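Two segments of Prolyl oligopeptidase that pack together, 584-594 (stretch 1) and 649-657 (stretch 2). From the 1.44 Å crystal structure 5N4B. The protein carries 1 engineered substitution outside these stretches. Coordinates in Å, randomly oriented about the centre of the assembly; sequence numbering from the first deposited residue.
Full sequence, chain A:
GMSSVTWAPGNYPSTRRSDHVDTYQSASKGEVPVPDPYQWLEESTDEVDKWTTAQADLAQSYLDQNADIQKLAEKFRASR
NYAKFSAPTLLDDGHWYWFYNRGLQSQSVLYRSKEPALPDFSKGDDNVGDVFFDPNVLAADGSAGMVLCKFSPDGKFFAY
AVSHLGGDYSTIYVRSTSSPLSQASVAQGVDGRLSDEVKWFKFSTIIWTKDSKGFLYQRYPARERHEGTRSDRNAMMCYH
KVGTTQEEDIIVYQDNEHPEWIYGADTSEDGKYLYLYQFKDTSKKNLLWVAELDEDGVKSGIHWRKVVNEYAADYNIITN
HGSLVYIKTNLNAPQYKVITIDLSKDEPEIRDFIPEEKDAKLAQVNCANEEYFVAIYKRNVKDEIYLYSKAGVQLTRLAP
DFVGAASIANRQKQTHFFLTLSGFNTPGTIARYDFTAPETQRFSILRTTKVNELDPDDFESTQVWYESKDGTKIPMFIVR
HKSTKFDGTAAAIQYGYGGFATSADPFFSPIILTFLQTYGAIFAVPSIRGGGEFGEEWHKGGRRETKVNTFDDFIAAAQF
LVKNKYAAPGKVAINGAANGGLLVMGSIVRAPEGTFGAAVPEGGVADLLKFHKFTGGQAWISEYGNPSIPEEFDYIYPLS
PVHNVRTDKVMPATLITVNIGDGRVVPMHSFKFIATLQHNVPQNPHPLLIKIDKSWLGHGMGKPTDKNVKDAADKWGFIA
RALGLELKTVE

Stretch 1 (584-594) VMGSIVRAPEG
Stretch 2, residues 649-657: KVMPATLIT

Stretch 1 is the last part of a helix followed by a short loop. Residues 584-590 are helical, with phi from -63 to -90° and psi from -31 to -48°. The backbone bonds Ile 588 N to Val 584 O (3.1 Å), Arg 590 N to Gly 586 O (3.0 Å) and Ala 591 N to Ser 587 O (2.9 Å) hold these turns. Ala 591 leaves helical geometry at phi/psi -73/155°. Pro 592 (-54/145°) and Glu 593 (-50/133°) continue extended, and Gly 594 turns to a positive phi (85/4°), a value that favours glycine.

Stretch 2 is extended throughout. A loop leads into a strand that includes Thr 654 to Thr 657 and continues beyond. Phi/psi is -118/130° at Lys 649, -69/129° at Val 650, -93/144° at Met 651, -64/159° at Pro 652, -51/129° at Ala 653, -134/130° at Thr 654, -125/103° at Leu 655, -88/141° at Ile 656 and -131/136° at Thr 657.

The two chains run in opposite senses. CA of Met 585 lies 9.2 Å from CA of Ile 656, CA of Ile 588 lies 6.9 Å from CA of Met 651, and CA of Glu 593 lies 6.1 Å from CA of Val 650. The separation is therefore smallest at the loop end. The contact buries 473 Å² in total.

Ile 588 (chi1 p, chi2 t) points toward stretch 2 and is the centre of the apolar packing. Its CG2 is 3.8 Å from Pro 652 CG, and its CG1 is 4.0 Å from Met 651 SD. Its CD1 lies 3.7 Å from Thr 654 OG1. That hydroxyl is already used within its own stretch, donating to Pro 652 O at 2.8 Å from a chi1 m rotamer. Met 651 (m, m, chi3 107°) starts sideways but brings its end to the helix. Farther along, Met 585 (m, t, m) and Ile 656 (m, t) meet loosely, SD to CD1 at 4.4 Å.

The polar contacts gather where the helix ends. Lys 649 (t, t, m, t) starts sideways and bends at chi3, so that its end comes nearer and NZ donates to Val 589 O and to Ala 591 O, both at 2.8 Å. The ammonium thus meets one carbonyl of the last helical turn and one just beyond it, where such oxygens often lack a helical N-H partner.

Glu 593 (t, t, chi3 -67°) reaches the other way across the gap. Its OE1 accepts from Val 650 N at 2.9 Å, with a nearly straight angle of 171°. The Glu 593 and Lys 649 side chains also touch, CB to CG at 4.0 Å. One water bridges the backbones, accepting from Gly 594 N (2.9 Å) and donating to Val 650 O (2.8 Å).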

ATOM      1  N   VAL A 584       4.040  -1.825 -16.097  1.00  8.33           N
ATOM      2  CA  VAL A 584       4.032  -3.009 -16.962  1.00  9.20           C
ATOM      3  C   VAL A 584       3.522  -2.692 -18.364  1.00  8.43           C
ATOM      4  O   VAL A 584       4.134  -3.086 -19.362  1.00  9.86           O
ATOM      5  CB  VAL A 584       3.263  -4.150 -16.298  1.00  8.83           C
ATOM      6  CG1 VAL A 584       3.009  -5.289 -17.248  1.00  8.39           C
ATOM      7  CG2 VAL A 584       4.034  -4.639 -15.121  1.00 11.84           C
ATOM      8  N   MET A 585       2.399  -1.993 -18.456  1.00  8.29           N
ATOM      9  CA  MET A 585       1.768  -1.718 -19.758  1.00  9.85           C
ATOM     10  C   MET A 585       2.644  -0.812 -20.597  1.00 11.05           C
ATOM     11  O   MET A 585       2.862  -1.081 -21.780  1.00 12.92           O
ATOM     12  CB  MET A 585       0.372  -1.118 -19.551  1.00 10.58           C
ATOM     13  CG  MET A 585      -0.603  -2.187 -19.035  1.00 10.97           C
ATOM     14  SD  MET A 585      -2.341  -1.718 -18.935  1.00 11.83           S
ATOM     15  CE  MET A 585      -2.416  -1.048 -17.276  1.00 12.48           C
ATOM     16  N   GLY A 586       3.219   0.240 -20.001  1.00 10.59           N
ATOM     17  CA  GLY A 586       4.152   1.063 -20.750  1.00 11.81           C
ATOM     18  C   GLY A 586       5.443   0.355 -21.115  1.00 11.69           C
ATOM     19  O   GLY A 586       6.017   0.605 -22.185  1.00 13.38           O
ATOM     20  N   SER A 587       5.920  -0.534 -20.250  1.00 10.71           N
ATOM     21  CA  SER A 587       7.148  -1.242 -20.544  1.00 11.05           C
ATOM     22  C   SER A 587       6.981  -2.146 -21.747  1.00 11.94           C
ATOM     23  O   SER A 587       7.906  -2.265 -22.544  1.00 12.03           O
ATOM     24  CB  SER A 587       7.619  -2.034 -19.336  1.00  9.94           C
ATOM     25  OG  SER A 587       8.119  -1.168 -18.291  1.00 11.05           O
ATOM     26  N   ILE A 588       5.842  -2.828 -21.883  1.00 10.56           N
ATOM     27  CA  ILE A 588       5.701  -3.744 -23.022  1.00 12.10           C
ATOM     28  C   ILE A 588       5.554  -2.968 -24.318  1.00 10.71           C
ATOM     29  O   ILE A 588       6.012  -3.435 -25.358  1.00 13.73           O
ATOM     30  CB  ILE A 588       4.609  -4.824 -22.866  1.00 11.89           C
ATOM     31  CG1 ILE A 588       3.210  -4.262 -22.866  1.00 12.93           C
ATOM     32  CG2 ILE A 588       4.854  -5.686 -21.625  1.00 11.82           C
ATOM     33  CD1 ILE A 588       2.146  -5.358 -22.791  1.00 13.33           C
ATOM     34  N   VAL A 589       4.967  -1.770 -24.272  1.00 12.03           N
ATOM     35  CA  VAL A 589       4.887  -0.911 -25.450  1.00 14.65           C
ATOM     36  C   VAL A 589       6.275  -0.426 -25.849  1.00 13.19           C
ATOM     37  O   VAL A 589       6.625  -0.379 -27.045  1.00 15.97           O
ATOM     38  CB  VAL A 589       3.926   0.254 -25.167  1.00 15.24           C
ATOM     39  CG1 VAL A 589       4.053   1.326 -26.242  1.00 18.18           C
ATOM     40  CG2 VAL A 589       2.452  -0.265 -24.982  1.00 16.70           C
ATOM     41  N   ARG A 590       7.090  -0.053 -24.865  1.00 14.37           N
ATOM     42  CA  ARG A 590       8.326   0.688 -25.140  1.00 13.69           C
ATOM     43  C   ARG A 590       9.540  -0.202 -25.372  1.00 16.20           C
ATOM     44  O   ARG A 590      10.443   0.169 -26.154  1.00 18.77           O
ATOM     45  CB  ARG A 590       8.630   1.656 -23.992  1.00 14.57           C
ATOM     46  CG  ARG A 590       7.608   2.782 -23.893  1.00 16.13           C
ATOM     47  CD  ARG A 590       7.830   3.753 -22.732  1.00 14.83           C
ATOM     48  NE  ARG A 590       9.005   4.581 -22.957  1.00 18.40           N
ATOM     49  CZ  ARG A 590       9.040   5.685 -23.704  1.00 23.61           C
ATOM     50  NH1 ARG A 590       7.942   6.159 -24.273  1.00 23.16           N
ATOM     51  NH2 ARG A 590      10.181   6.339 -23.879  1.00 26.72           N
ATOM     52  N   ALA A 591       9.635  -1.332 -24.722  1.00 12.61           N
ATOM     53  CA  ALA A 591      10.867  -2.100 -24.770  1.00 13.54           C
ATOM     54  C   ALA A 591      11.027  -2.769 -26.125  1.00 14.80           C
ATOM     55  O   ALA A 591      10.046  -3.056 -26.802  1.00 13.99           O
ATOM     56  CB  ALA A 591      10.821  -3.195 -23.717  1.00 14.77           C
ATOM     57  N   PRO A 592      12.259  -3.062 -26.523  1.00 14.94           N
ATOM     58  CA  PRO A 592      12.463  -3.825 -27.743  1.00 15.52           C
ATOM     59  C   PRO A 592      11.669  -5.138 -27.729  1.00 17.70           C
ATOM     60  O   PRO A 592      11.484  -5.790 -26.692  1.00 15.94           O
ATOM     61  CB  PRO A 592      13.965  -4.059 -27.767  1.00 17.88           C
ATOM     62  CG  PRO A 592      14.535  -2.983 -26.965  1.00 17.86           C
ATOM     63  CD  PRO A 592      13.519  -2.708 -25.858  1.00 16.40           C
ATOM     64  N   GLU A 593      11.178  -5.534 -28.904  1.00 18.19           N
ATOM     65  CA  GLU A 593      10.513  -6.811 -29.050  1.00 17.58           C
ATOM     66  C   GLU A 593      11.369  -7.916 -28.443  1.00 17.04           C
ATOM     67  O   GLU A 593      12.582  -7.963 -28.637  1.00 19.62           O
ATOM     68  CB  GLU A 593      10.267  -7.052 -30.543  1.00 21.05           C
ATOM     69  CG  GLU A 593       9.460  -8.240 -30.811  1.00 25.94           C
ATOM     70  CD  GLU A 593       9.164  -8.392 -32.320  1.00 36.11           C
ATOM     71  OE1 GLU A 593       8.415  -7.565 -32.936  1.00 23.66           O
ATOM     72  OE2 GLU A 593       9.763  -9.320 -32.895  1.00 41.32           O
ATOM     73  N   GLY A 594      10.733  -8.778 -27.651  1.00 18.29           N
ATOM     74  CA  GLY A 594      11.379  -9.908 -27.013  1.00 17.86           C
ATOM     75  C   GLY A 594      12.071  -9.602 -25.705  1.00 19.38           C
ATOM     76  O   GLY A 594      12.692 -10.493 -25.121  1.00 19.72           O
ATOM     77  N   LYS A 649       4.974  -4.627 -33.681  1.00 16.05           N
ATOM     78  CA  LYS A 649       5.798  -5.242 -32.640  1.00 17.45           C
ATOM     79  C   LYS A 649       5.049  -6.417 -32.022  1.00 15.19           C
ATOM     80  O   LYS A 649       3.906  -6.259 -31.581  1.00 16.94           O
ATOM     81  CB  LYS A 649       6.135  -4.208 -31.561  1.00 18.01           C
ATOM     82  CG  LYS A 649       7.053  -4.666 -30.485  1.00 22.59           C
ATOM     83  CD  LYS A 649       7.309  -3.601 -29.380  1.00 28.15           C
ATOM     84  CE  LYS A 649       8.187  -2.498 -29.845  1.00 24.32           C
ATOM     85  NZ  LYS A 649       8.527  -1.617 -28.716  1.00 21.24           N
ATOM     86  N   VAL A 650       5.717  -7.568 -31.924  1.00 16.00           N
ATOM     87  CA  VAL A 650       5.147  -8.714 -31.225  1.00 14.24           C
ATOM     88  C   VAL A 650       5.101  -8.391 -29.733  1.00 14.85           C
ATOM     89  O   VAL A 650       6.108  -7.959 -29.150  1.00 16.25           O
ATOM     90  CB  VAL A 650       5.954  -9.983 -31.518  1.00 15.86           C
ATOM     91  CG1 VAL A 650       5.498 -11.126 -30.637  1.00 20.32           C
ATOM     92  CG2 VAL A 650       5.823 -10.400 -32.996  1.00 19.46           C
ATOM     93  N   MET A 651       3.927  -8.578 -29.115  1.00 13.81           N
ATOM     94  CA  MET A 651       3.733  -8.390 -27.685  1.00 14.44           C
ATOM     95  C   MET A 651       3.931  -9.706 -26.946  1.00 14.44           C
ATOM     96  O   MET A 651       3.527 -10.759 -27.435  1.00 13.46           O
ATOM     97  CB  MET A 651       2.331  -7.858 -27.384  1.00 15.03           C
ATOM     98  CG  MET A 651       2.081  -6.434 -27.790  1.00 16.86           C
ATOM     99  SD  MET A 651       3.039  -5.242 -26.775  1.00 20.98           S
ATOM    100  CE  MET A 651       4.142  -4.873 -28.090  1.00 24.58           C
ATOM    101  N   PRO A 652       4.510  -9.675 -25.744  1.00 12.10           N
ATOM    102  CA  PRO A 652       4.539 -10.883 -24.924  1.00 12.20           C
ATOM    103  C   PRO A 652       3.137 -11.307 -24.547  1.00 11.50           C
ATOM    104  O   PRO A 652       2.216 -10.500 -24.490  1.00 12.61           O
ATOM    105  CB  PRO A 652       5.304 -10.438 -23.659  1.00 12.62           C
ATOM    106  CG  PRO A 652       5.005  -8.995 -23.558  1.00 14.52           C
ATOM    107  CD  PRO A 652       4.955  -8.496 -25.004  1.00 13.05           C
ATOM    108  N   ALA A 653       3.022 -12.588 -24.193  1.00 10.83           N
ATOM    109  CA  ALA A 653       1.797 -13.073 -23.552  1.00  9.68           C
ATOM    110  C   ALA A 653       1.450 -12.165 -22.386  1.00 11.13           C
ATOM    111  O   ALA A 653       2.294 -11.925 -21.525  1.00 11.19           O
ATOM    112  CB  ALA A 653       1.991 -14.495 -23.025  1.00 11.56           C
ATOM    113  N   THR A 654       0.201 -11.685 -22.346  1.00 11.29           N
ATOM    114  CA  THR A 654      -0.223 -10.678 -21.406  1.00  9.58           C
ATOM    115  C   THR A 654      -1.549 -11.113 -20.807  1.00 10.45           C
ATOM    116  O   THR A 654      -2.490 -11.463 -21.535  1.00 11.35           O
ATOM    117  CB  THR A 654      -0.366  -9.322 -22.104  1.00 12.18           C
ATOM    118  OG1 THR A 654       0.915  -8.867 -22.571  1.00 12.69           O
ATOM    119  CG2 THR A 654      -0.873  -8.269 -21.155  1.00 13.78           C
ATOM    120  N   LEU A 655      -1.625 -11.074 -19.475  1.00  9.27           N
ATOM    121  CA  LEU A 655      -2.836 -11.364 -18.713  1.00  9.45           C
ATOM    122  C   LEU A 655      -3.069 -10.156 -17.830  1.00  9.85           C
ATOM    123  O   LEU A 655      -2.338  -9.920 -16.860  1.00  9.62           O
ATOM    124  CB  LEU A 655      -2.722 -12.606 -17.871  1.00 10.65           C
ATOM    125  CG  LEU A 655      -3.960 -12.891 -17.001  1.00 10.81           C
ATOM    126  CD1 LEU A 655      -5.170 -13.204 -17.873  1.00 15.25           C
ATOM    127  CD2 LEU A 655      -3.721 -14.045 -16.075  1.00 14.72           C
ATOM    128  N   ILE A 656      -4.009  -9.313 -18.204  1.00 10.17           N
ATOM    129  CA  ILE A 656      -4.362  -8.114 -17.433  1.00  8.36           C
ATOM    130  C   ILE A 656      -5.418  -8.520 -16.422  1.00 10.34           C
ATOM    131  O   ILE A 656      -6.285  -9.350 -16.734  1.00 11.39           O
ATOM    132  CB  ILE A 656      -4.880  -7.023 -18.394  1.00  9.77           C
ATOM    133  CG1 ILE A 656      -3.859  -6.763 -19.513  1.00 10.56           C
ATOM    134  CG2 ILE A 656      -5.240  -5.777 -17.637  1.00 11.15           C
ATOM    135  CD1 ILE A 656      -4.082  -5.536 -20.326  1.00 13.22           C
ATOM    136  N   THR A 657      -5.358  -7.993 -15.235  1.00 10.24           N
ATOM    137  CA  THR A 657      -6.366  -8.323 -14.222  1.00 10.01           C
ATOM    138  C   THR A 657      -6.895  -7.037 -13.610  1.00 11.39           C
ATOM    139  O   THR A 657      -6.126  -6.119 -13.319  1.00 12.73           O
ATOM    140  CB  THR A 657      -5.873  -9.331 -13.147  1.00 13.97           C
ATOM    141  OG1 THR A 657      -4.925  -8.704 -12.293  1.00 18.49           O
ATOM    142  CG2 THR A 657      -5.171 -10.537 -13.805  1.00 15.78           C
TER
HETATM  143  O   HOH W   1       7.842  -9.000 -27.210  1.00 13.83           O